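Local atomic coordinates of inulin fructotransferase (PDB entry 2INV), a protein that degrades inulin by intramolecular fructosyl transfer, releasing its terminal units as a cyclic difructose anhydride. Residues A[220-226]-A[244-250]; A[313-317]-A[342-346]; A[360-366]-A[385-391]. The contacts are given in a common frame with arbitrary orientation. Residues are numbered along the deposited sequence.

Contact 1 (A[220-226]-A[244-250]); sequences VSGNHMG and VTGNNLF. With 2PO (phosphonate), chain H.
In a right-handed parallel beta-helix, equivalent positions of successive coils lie over one another, and segments 220-226 and 244-250 show how a bend is repeated in register. V220 pairs with V244, S221 with T245, H224 with N248 and M225 with L249, all parallel, at CA-CA distances of 4.7-5.0 Å. Three residues, V220, M225 and F250, bury the most surface here. V220 (chi1 t) sets its CB 4.3 Å from V244 CG2, and its O accepts from both T245 N (3.2 Å) and N247 ND2 (2.7 Å). Between the paired strands both segments bend through a glycine of positive phi, G222 (57/22) and G246 (55/32), followed by an asparagine. N247 (chi1 m, chi2 -77°) supports the bend, its OD1 accepting from N223 N (2.9 Å) and N223 ND2 (3.1 Å); N223 OD1 in turn bonds N200. Beyond it, N248 N to N223 O (2.8 Å), M225 N to N248 O (3.2 Å) and F250 N to M225 O (2.8 Å) continue the sheet. M225, a selenomethionine with chi1 m and chi2 t, shares the inward face with V220, V244 and L249; its CB meets L249 CD2 at 3.7 Å. F250 (chi1 p) swings its ring back over the first segment, placing M225 O over one face and CE1 3.4 Å from CA of G226, which has no side chain to obstruct it. The side chain of F250, part of the glycan pocket, comes within about 4 Å of a bound fructose. On the opposite face, the T245 hydroxyls of all three subunits bind one phosphonate, here through T245 OG1 to O2P at 2.6 Å.

Contact 2 (A[313-317]-A[342-346]); sequences LDDLY and NIAPA
Loops projecting from successive coils of a beta-helix can be joined by a main-chain bond and a side-chain bond, as here between two segments without regular structure. D314, its CA 4.8 Å from A344 CA, opens a type I beta turn, closed by Y317 N to D314 O (3.2 Å); with chi1 p, its OD1 accepts from L316 N (2.7 Å), an Asx turn, and its CB lies 3.5 Å from A344 CB. D315 (-73/5, chi1 m) grips A344 twice: D315 N donates to A344 O (2.7 Å), and A344 N to D315 OD2 (2.8 Å). A water donates to D315 OD2 (2.8 Å) and N342 O (3.0 Å). L316 CD1 then reaches CD of P345 (4.1 Å), whose preceding peptide bond is cis. The turn lies between strands 285-299 and 320-323, its partner between strands 328-337 and 351-357; D315 OD1 ties the turn to strands 285-299 and 328-337 through a salt bridge to R298 and a hydrogen bond from Y336, while I343 packs on V338, P350 and V372.

Contact 3 (A[360-366]-A[385-391]); sequences ANVVALN and HSKVLDS
Strands 362-364 and 387-389 run parallel, their axes 4.6 Å apart at an angle of 4°, as adjacent coils of a beta-helix. V362 pairs with K387, V363 with V388 and A364 with L389, through K387 N to N361 O (2.8 Å), V363 N to K387 O (2.7 Å), L389 N to V363 O (2.8 Å) and L365 N to L389 O (3.0 Å). Both segments then take positive phi, at L365 (43/71) and D390 (39/52). Here S391 OG donates to L389 O (3.0 Å) and receives a weak bond from N366 ND2 (3.3 Å), which also bonds I329 O. At the other end, one water binds N361 N (3.1 Å), N361 ND2 (2.8 Å; also bonded to G324 O) and S386 OG (2.7 Å). V363 and V388 face the coil interior, meeting I353, I355 and V377. V362, A364, K387 and L389 face the third subunit, K387 NZ bonding P410 O there. Strand 362-370 lies between strands 328-337 and 387-389; strand 405-407 flanks 387-389 on its other side.

The three contacts follow one another along the chain, each closing before the next opens, and together sample a solenoid that grows by adding coils. Contacts 1 and 3 belong to the same continuous parallel sheet, joined through strands 266-268, 271-274, 285-299 and 328-337; their centres are about 26 Å apart, with contact 1 near the middle of the chain and contact 3 toward its C-terminal end. Contact 2 lies about 26 Å from contact 1 and about 23 Å from contact 3, centre to centre, and none touch. It joins loops rather than strands, and no other chain reaches it. Contacts 1 and 3 both meet neighbouring subunits, so one sheet serves coil stacking and trimer assembly at both places.

Contact 1 (A[220-226]-A[244-250])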
loop_
_atom_site.group_PDB
_atom_site.type_symbol
_atom_site.label_atom_id
_atom_site.label_comp_id
_atom_site.label_asym_id
_atom_site.label_seq_id
_atom_site.Cartn_x
_atom_site.Cartn_y
_atom_site.Cartn_z
ATOM N N VAL A 220 8.313 -4.411 0.505
ATOM C CA VAL A 220 7.645 -5.187 1.533
ATOM C C VAL A 220 6.721 -4.198 2.227
ATOM O O VAL A 220 7.161 -3.410 3.065
ATOM C CB VAL A 220 8.652 -5.770 2.552
ATOM C CG1 VAL A 220 7.918 -6.603 3.596
ATOM C CG2 VAL A 220 9.686 -6.632 1.840
ATOM N N SER A 221 5.445 -4.231 1.855
ATOM C CA SER A 221 4.470 -3.311 2.422
ATOM C C SER A 221 3.095 -3.925 2.655
ATOM O O SER A 221 2.789 -5.003 2.141
ATOM C CB SER A 221 4.324 -2.095 1.508
ATOM O OG SER A 221 3.704 -2.450 0.299
ATOM N N GLY A 222 2.268 -3.205 3.411
ATOM C CA GLY A 222 0.915 -3.651 3.705
ATOM C C GLY A 222 0.766 -5.009 4.372
ATOM O O GLY A 222 -0.309 -5.612 4.316
ATOM N N ASN A 223 1.823 -5.485 5.029
ATOM C CA ASN A 223 1.781 -6.786 5.690
ATOM C C ASN A 223 1.574 -6.741 7.207
ATOM O O ASN A 223 1.911 -5.757 7.868
ATOM C CB ASN A 223 3.068 -7.571 5.413
ATOM C CG ASN A 223 3.377 -7.696 3.933
ATOM O OD1 ASN A 223 2.656 -8.579 3.251
ATOM N ND2 ASN A 223 4.251 -7.004 3.405
ATOM N N HIS A 224 1.019 -7.836 7.734
ATOM C CA HIS A 224 0.748 -8.043 9.164
ATOM C C HIS A 224 1.752 -9.108 9.634
ATOM O O HIS A 224 1.651 -10.255 9.199
ATOM C CB HIS A 224 -0.654 -8.634 9.364
ATOM C CG HIS A 224 -1.760 -7.626 9.496
ATOM N ND1 HIS A 224 -1.867 -6.765 10.568
ATOM C CD2 HIS A 224 -2.864 -7.407 8.736
ATOM C CE1 HIS A 224 -2.985 -6.064 10.465
ATOM N NE2 HIS A 224 -3.607 -6.435 9.364
HETATM N N MSE A 225 2.711 -8.778 10.500
HETATM C CA MSE A 225 3.678 -9.812 10.935
HETATM C C MSE A 225 3.936 -9.948 12.438
HETATM O O MSE A 225 4.034 -8.959 13.176
HETATM C CB MSE A 225 5.050 -9.612 10.279
HETATM C CG MSE A 225 5.043 -9.711 8.761
HETATM SE SE MSE A 225 6.838 -9.535 8.086
HETATM C CE MSE A 225 6.491 -8.385 6.600
ATOM N N GLY A 226 4.096 -11.201 12.856
ATOM C CA GLY A 226 4.388 -11.546 14.236
ATOM C C GLY A 226 5.232 -12.810 14.187
ATOM O O GLY A 226 4.777 -13.847 13.701
ATOM N N VAL A 244 10.338 -0.609 2.867
ATOM C CA VAL A 244 9.506 -1.306 3.826
ATOM C C VAL A 244 8.586 -0.204 4.319
ATOM O O VAL A 244 9.022 0.762 4.949
ATOM C CB VAL A 244 10.373 -1.922 4.928
ATOM C CG1 VAL A 244 9.506 -2.667 5.924
ATOM C CG2 VAL A 244 11.373 -2.882 4.293
ATOM N N THR A 245 7.304 -0.362 4.012
ATOM C CA THR A 245 6.328 0.662 4.325
ATOM C C THR A 245 4.918 0.127 4.601
ATOM O O THR A 245 4.507 -0.895 4.051
ATOM C CB THR A 245 6.262 1.628 3.135
ATOM O OG1 THR A 245 5.422 1.151 1.893
ATOM C CG2 THR A 245 7.528 2.248 2.688
ATOM N N GLY A 246 4.181 0.847 5.442
ATOM C CA GLY A 246 2.814 0.474 5.765
ATOM C C GLY A 246 2.599 -0.927 6.304
ATOM O O GLY A 246 1.563 -1.537 6.062
ATOM N N ASN A 247 3.573 -1.445 7.038
ATOM C CA ASN A 247 3.441 -2.773 7.617
ATOM C C ASN A 247 3.086 -2.619 9.083
ATOM O O ASN A 247 3.492 -1.652 9.731
ATOM C CB ASN A 247 4.755 -3.549 7.495
ATOM C CG ASN A 247 5.140 -3.818 6.062
ATOM O OD1 ASN A 247 4.586 -4.707 5.408
ATOM N ND2 ASN A 247 6.090 -3.039 5.556
ATOM N N ASN A 248 2.322 -3.569 9.604
ATOM C CA ASN A 248 1.950 -3.539 11.008
ATOM C C ASN A 248 2.637 -4.740 11.631
ATOM O O ASN A 248 2.114 -5.853 11.611
ATOM C CB ASN A 248 0.436 -3.642 11.167
ATOM C CG ASN A 248 -0.026 -3.272 12.562
ATOM O OD1 ASN A 248 0.497 -3.779 13.549
ATOM N ND2 ASN A 248 -1.005 -2.376 12.650
ATOM N N LEU A 249 3.836 -4.504 12.148
ATOM C CA LEU A 249 4.632 -5.554 12.757
ATOM C C LEU A 249 4.409 -5.577 14.253
ATOM O O LEU A 249 4.737 -4.633 14.970
ATOM C CB LEU A 249 6.110 -5.377 12.407
ATOM C CG LEU A 249 6.293 -4.951 10.950
ATOM C CD1 LEU A 249 7.620 -4.647 10.740
ATOM C CD2 LEU A 249 5.927 -5.975 10.214
ATOM N N PHE A 250 3.854 -6.680 14.723
ATOM C CA PHE A 250 3.547 -6.824 16.134
ATOM C C PHE A 250 4.354 -7.926 16.805
ATOM O O PHE A 250 5.122 -8.643 16.162
ATOM C CB PHE A 250 2.044 -7.062 16.288
ATOM C CG PHE A 250 1.497 -8.050 15.306
ATOM C CD1 PHE A 250 1.686 -9.417 15.498
ATOM C CD2 PHE A 250 0.807 -7.618 14.172
ATOM C CE1 PHE A 250 1.193 -10.335 14.581
ATOM C CE2 PHE A 250 0.312 -8.543 13.247
ATOM C CZ PHE A 250 0.506 -9.898 13.457
HETATM P P 2PO H . 1.997 3.103 1.945
HETATM O O1P 2PO H . 1.913 3.613 0.455
HETATM O O2P 2PO H . 2.846 1.760 1.931
HETATM O O3P 2PO H . 0.715 3.047 2.706
#

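Contact 2 (A[313-317]-A[342-346])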
loop_
_atom_site.group_PDB
_atom_site.type_symbol
_atom_site.label_atom_id
_atom_site.label_comp_id
_atom_site.label_asym_id
_atom_site.label_seq_id
_atom_site.Cartn_x
_atom_site.Cartn_y
_atom_site.Cartn_z
ATOM N N LEU A 313 18.799 -9.852 24.926
ATOM C CA LEU A 313 19.347 -8.511 24.861
ATOM C C LEU A 313 18.892 -7.675 26.043
ATOM O O LEU A 313 17.794 -7.874 26.567
ATOM C CB LEU A 313 18.930 -7.840 23.558
ATOM C CG LEU A 313 19.505 -8.476 22.294
ATOM C CD1 LEU A 313 19.047 -7.710 21.070
ATOM C CD2 LEU A 313 21.026 -8.484 22.379
ATOM N N ASP A 314 19.742 -6.752 26.486
ATOM C CA ASP A 314 19.352 -5.899 27.600
ATOM C C ASP A 314 18.854 -4.563 27.059
ATOM O O ASP A 314 18.913 -4.308 25.850
ATOM C CB ASP A 314 20.492 -5.703 28.622
ATOM C CG ASP A 314 21.706 -4.972 28.058
ATOM O OD1 ASP A 314 21.545 -3.977 27.318
ATOM O OD2 ASP A 314 22.843 -5.385 28.393
ATOM N N ASP A 315 18.333 -3.728 27.948
ATOM C CA ASP A 315 17.778 -2.439 27.551
ATOM C C ASP A 315 18.778 -1.374 27.149
ATOM O O ASP A 315 18.402 -0.231 26.899
ATOM C CB ASP A 315 16.882 -1.918 28.666
ATOM C CG ASP A 315 15.605 -2.722 28.789
ATOM O OD1 ASP A 315 14.649 -2.443 28.030
ATOM O OD2 ASP A 315 15.557 -3.651 29.624
ATOM N N LEU A 316 20.051 -1.732 27.090
ATOM C CA LEU A 316 21.049 -0.759 26.679
ATOM C C LEU A 316 21.367 -1.005 25.199
ATOM O O LEU A 316 22.038 -0.201 24.554
ATOM C CB LEU A 316 22.302 -0.852 27.559
ATOM C CG LEU A 316 22.073 -0.352 28.995
ATOM C CD1 LEU A 316 23.301 -0.607 29.848
ATOM C CD2 LEU A 316 21.753 1.138 28.971
ATOM N N TYR A 317 20.847 -2.113 24.661
ATOM C CA TYR A 317 21.029 -2.462 23.248
ATOM C C TYR A 317 20.269 -1.399 22.462
ATOM O O TYR A 317 20.675 -1.018 21.355
ATOM C CB TYR A 317 20.417 -3.838 22.940
ATOM C CG TYR A 317 20.723 -4.378 21.554
ATOM C CD1 TYR A 317 21.958 -4.957 21.270
ATOM C CD2 TYR A 317 19.773 -4.325 20.532
ATOM C CE1 TYR A 317 22.242 -5.483 20.003
ATOM C CE2 TYR A 317 20.046 -4.843 19.252
ATOM C CZ TYR A 317 21.284 -5.423 19.000
ATOM O OH TYR A 317 21.559 -5.947 17.762
ATOM N N ASN A 342 11.707 -5.033 35.068
ATOM C CA ASN A 342 11.985 -5.915 33.958
ATOM C C ASN A 342 13.092 -5.306 33.125
ATOM O O ASN A 342 13.554 -5.894 32.140
ATOM C CB ASN A 342 10.734 -6.139 33.123
ATOM C CG ASN A 342 9.703 -6.971 33.848
ATOM O OD1 ASN A 342 10.008 -8.025 34.404
ATOM N ND2 ASN A 342 8.471 -6.494 33.853
ATOM N N ILE A 343 13.548 -4.140 33.566
ATOM C CA ILE A 343 14.595 -3.428 32.872
ATOM C C ILE A 343 16.004 -3.940 33.155
ATOM O O ILE A 343 16.504 -3.931 34.285
ATOM C CB ILE A 343 14.481 -1.928 33.166
ATOM C CG1 ILE A 343 13.129 -1.430 32.628
ATOM C CG2 ILE A 343 15.628 -1.164 32.523
ATOM C CD1 ILE A 343 12.801 -0.006 32.958
ATOM N N ALA A 344 16.629 -4.380 32.072
ATOM C CA ALA A 344 17.968 -4.939 32.065
ATOM C C ALA A 344 19.014 -3.905 31.644
ATOM O O ALA A 344 18.895 -3.315 30.563
ATOM C CB ALA A 344 18.022 -6.108 31.116
ATOM N N PRO A 345 19.998 -3.620 32.495
ATOM C CA PRO A 345 20.439 -4.010 33.840
ATOM C C PRO A 345 19.737 -3.214 34.947
ATOM O O PRO A 345 19.308 -2.065 34.729
ATOM C CB PRO A 345 21.915 -3.670 33.805
ATOM C CG PRO A 345 22.285 -4.169 32.476
ATOM C CD PRO A 345 21.172 -3.576 31.596
ATOM N N ALA A 346 19.593 -3.837 36.110
ATOM C CA ALA A 346 18.931 -3.198 37.223
ATOM C C ALA A 346 19.546 -1.826 37.425
ATOM O O ALA A 346 20.780 -1.674 37.515
ATOM C CB ALA A 346 19.102 -4.036 38.468
HETATM O O HOH W 1 13.312 -5.342 29.201
#

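Contact 3 (A[360-366]-A[385-391])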
loop_
_atom_site.group_PDB
_atom_site.type_symbol
_atom_site.label_atom_id
_atom_site.label_comp_id
_atom_site.label_asym_id
_atom_site.label_seq_id
_atom_site.Cartn_x
_atom_site.Cartn_y
_atom_site.Cartn_z
ATOM N N ALA A 360 28.640 9.889 10.660
ATOM C CA ALA A 360 27.606 10.763 10.119
ATOM C C ALA A 360 26.139 10.417 10.350
ATOM O O ALA A 360 25.273 10.968 9.665
ATOM C CB ALA A 360 27.840 10.926 8.643
ATOM N N ASN A 361 25.828 9.545 11.299
ATOM C CA ASN A 361 24.426 9.243 11.495
ATOM C C ASN A 361 23.702 10.469 12.009
ATOM O O ASN A 361 24.257 11.253 12.785
ATOM C CB ASN A 361 24.263 8.034 12.402
ATOM C CG ASN A 361 24.712 6.760 11.723
ATOM O OD1 ASN A 361 24.046 6.257 10.813
ATOM N ND2 ASN A 361 25.851 6.232 12.155
ATOM N N VAL A 362 22.476 10.649 11.531
ATOM C CA VAL A 362 21.668 11.798 11.904
ATOM C C VAL A 362 20.373 11.364 12.574
ATOM O O VAL A 362 19.618 10.554 12.028
ATOM C CB VAL A 362 21.350 12.638 10.657
ATOM C CG1 VAL A 362 20.465 13.815 11.019
ATOM C CG2 VAL A 362 22.648 13.125 10.023
ATOM N N VAL A 363 20.130 11.900 13.765
ATOM C CA VAL A 363 18.937 11.575 14.524
ATOM C C VAL A 363 18.181 12.861 14.845
ATOM O O VAL A 363 18.595 13.638 15.705
ATOM C CB VAL A 363 19.324 10.835 15.816
ATOM C CG1 VAL A 363 18.095 10.556 16.652
ATOM C CG2 VAL A 363 20.042 9.533 15.467
ATOM N N ALA A 364 17.073 13.077 14.139
ATOM C CA ALA A 364 16.269 14.275 14.328
ATOM C C ALA A 364 14.768 14.037 14.475
ATOM O O ALA A 364 14.212 13.093 13.914
ATOM C CB ALA A 364 16.526 15.243 13.182
ATOM N N LEU A 365 14.131 14.929 15.230
ATOM C CA LEU A 365 12.695 14.894 15.497
ATOM C C LEU A 365 12.143 13.509 15.819
ATOM O O LEU A 365 11.416 12.907 15.023
ATOM C CB LEU A 365 11.920 15.497 14.324
ATOM C CG LEU A 365 10.444 15.777 14.618
ATOM C CD1 LEU A 365 10.331 16.676 15.842
ATOM C CD2 LEU A 365 9.794 16.432 13.414
ATOM N N ASN A 366 12.498 13.017 17.001
ATOM C CA ASN A 366 12.050 11.722 17.495
ATOM C C ASN A 366 11.454 11.963 18.876
ATOM O O ASN A 366 12.164 12.346 19.814
ATOM C CB ASN A 366 13.234 10.756 17.592
ATOM C CG ASN A 366 13.733 10.311 16.235
ATOM O OD1 ASN A 366 13.095 9.497 15.558
ATOM N ND2 ASN A 366 14.873 10.854 15.818
ATOM N N HIS A 385 31.156 12.103 14.136
ATOM C CA HIS A 385 30.390 13.099 13.409
ATOM C C HIS A 385 28.864 12.903 13.340
ATOM O O HIS A 385 28.228 13.265 12.353
ATOM C CB HIS A 385 31.013 13.215 12.016
ATOM C CG HIS A 385 32.512 13.184 12.038
ATOM N ND1 HIS A 385 33.256 13.856 12.984
ATOM C CD2 HIS A 385 33.407 12.526 11.259
ATOM C CE1 HIS A 385 34.540 13.613 12.789
ATOM N NE2 HIS A 385 34.658 12.811 11.749
ATOM N N SER A 386 28.283 12.354 14.409
ATOM C CA SER A 386 26.833 12.123 14.493
ATOM C C SER A 386 26.116 13.447 14.742
ATOM O O SER A 386 26.739 14.420 15.173
ATOM C CB SER A 386 26.493 11.162 15.640
ATOM O OG SER A 386 27.260 9.973 15.578
ATOM N N LYS A 387 24.813 13.481 14.467
ATOM C CA LYS A 387 24.007 14.689 14.669
ATOM C C LYS A 387 22.708 14.335 15.384
ATOM O O LYS A 387 21.977 13.438 14.945
ATOM C CB LYS A 387 23.632 15.338 13.331
ATOM C CG LYS A 387 24.789 15.651 12.410
ATOM C CD LYS A 387 25.395 17.003 12.703
ATOM C CE LYS A 387 26.347 17.397 11.583
ATOM N NZ LYS A 387 27.134 18.605 11.933
ATOM N N VAL A 388 22.403 15.037 16.470
ATOM C CA VAL A 388 21.164 14.769 17.188
ATOM C C VAL A 388 20.389 16.066 17.366
ATOM O O VAL A 388 20.833 16.985 18.071
ATOM C CB VAL A 388 21.435 14.119 18.557
ATOM C CG1 VAL A 388 20.126 13.716 19.214
ATOM C CG2 VAL A 388 22.328 12.900 18.378
ATOM N N LEU A 389 19.235 16.127 16.703
ATOM C CA LEU A 389 18.376 17.303 16.738
ATOM C C LEU A 389 16.978 16.977 17.228
ATOM O O LEU A 389 16.385 15.965 16.827
ATOM C CB LEU A 389 18.198 17.896 15.344
ATOM C CG LEU A 389 19.332 17.999 14.337
ATOM C CD1 LEU A 389 18.775 18.541 13.027
ATOM C CD2 LEU A 389 20.406 18.904 14.870
ATOM N N ASP A 390 16.443 17.850 18.072
ATOM C CA ASP A 390 15.084 17.694 18.559
ATOM C C ASP A 390 14.671 16.258 18.863
ATOM O O ASP A 390 13.632 15.789 18.400
ATOM C CB ASP A 390 14.143 18.318 17.533
ATOM C CG ASP A 390 14.609 19.697 17.107
ATOM O OD1 ASP A 390 15.103 20.443 17.981
ATOM O OD2 ASP A 390 14.482 20.047 15.913
ATOM N N SER A 391 15.485 15.570 19.656
ATOM C CA SER A 391 15.191 14.193 20.031
ATOM C C SER A 391 15.368 14.015 21.535
ATOM O O SER A 391 15.582 12.899 22.023
ATOM C CB SER A 391 16.099 13.222 19.269
ATOM O OG SER A 391 15.821 13.263 17.882
HETATM O O HOH W 2 27.391 8.160 13.545
#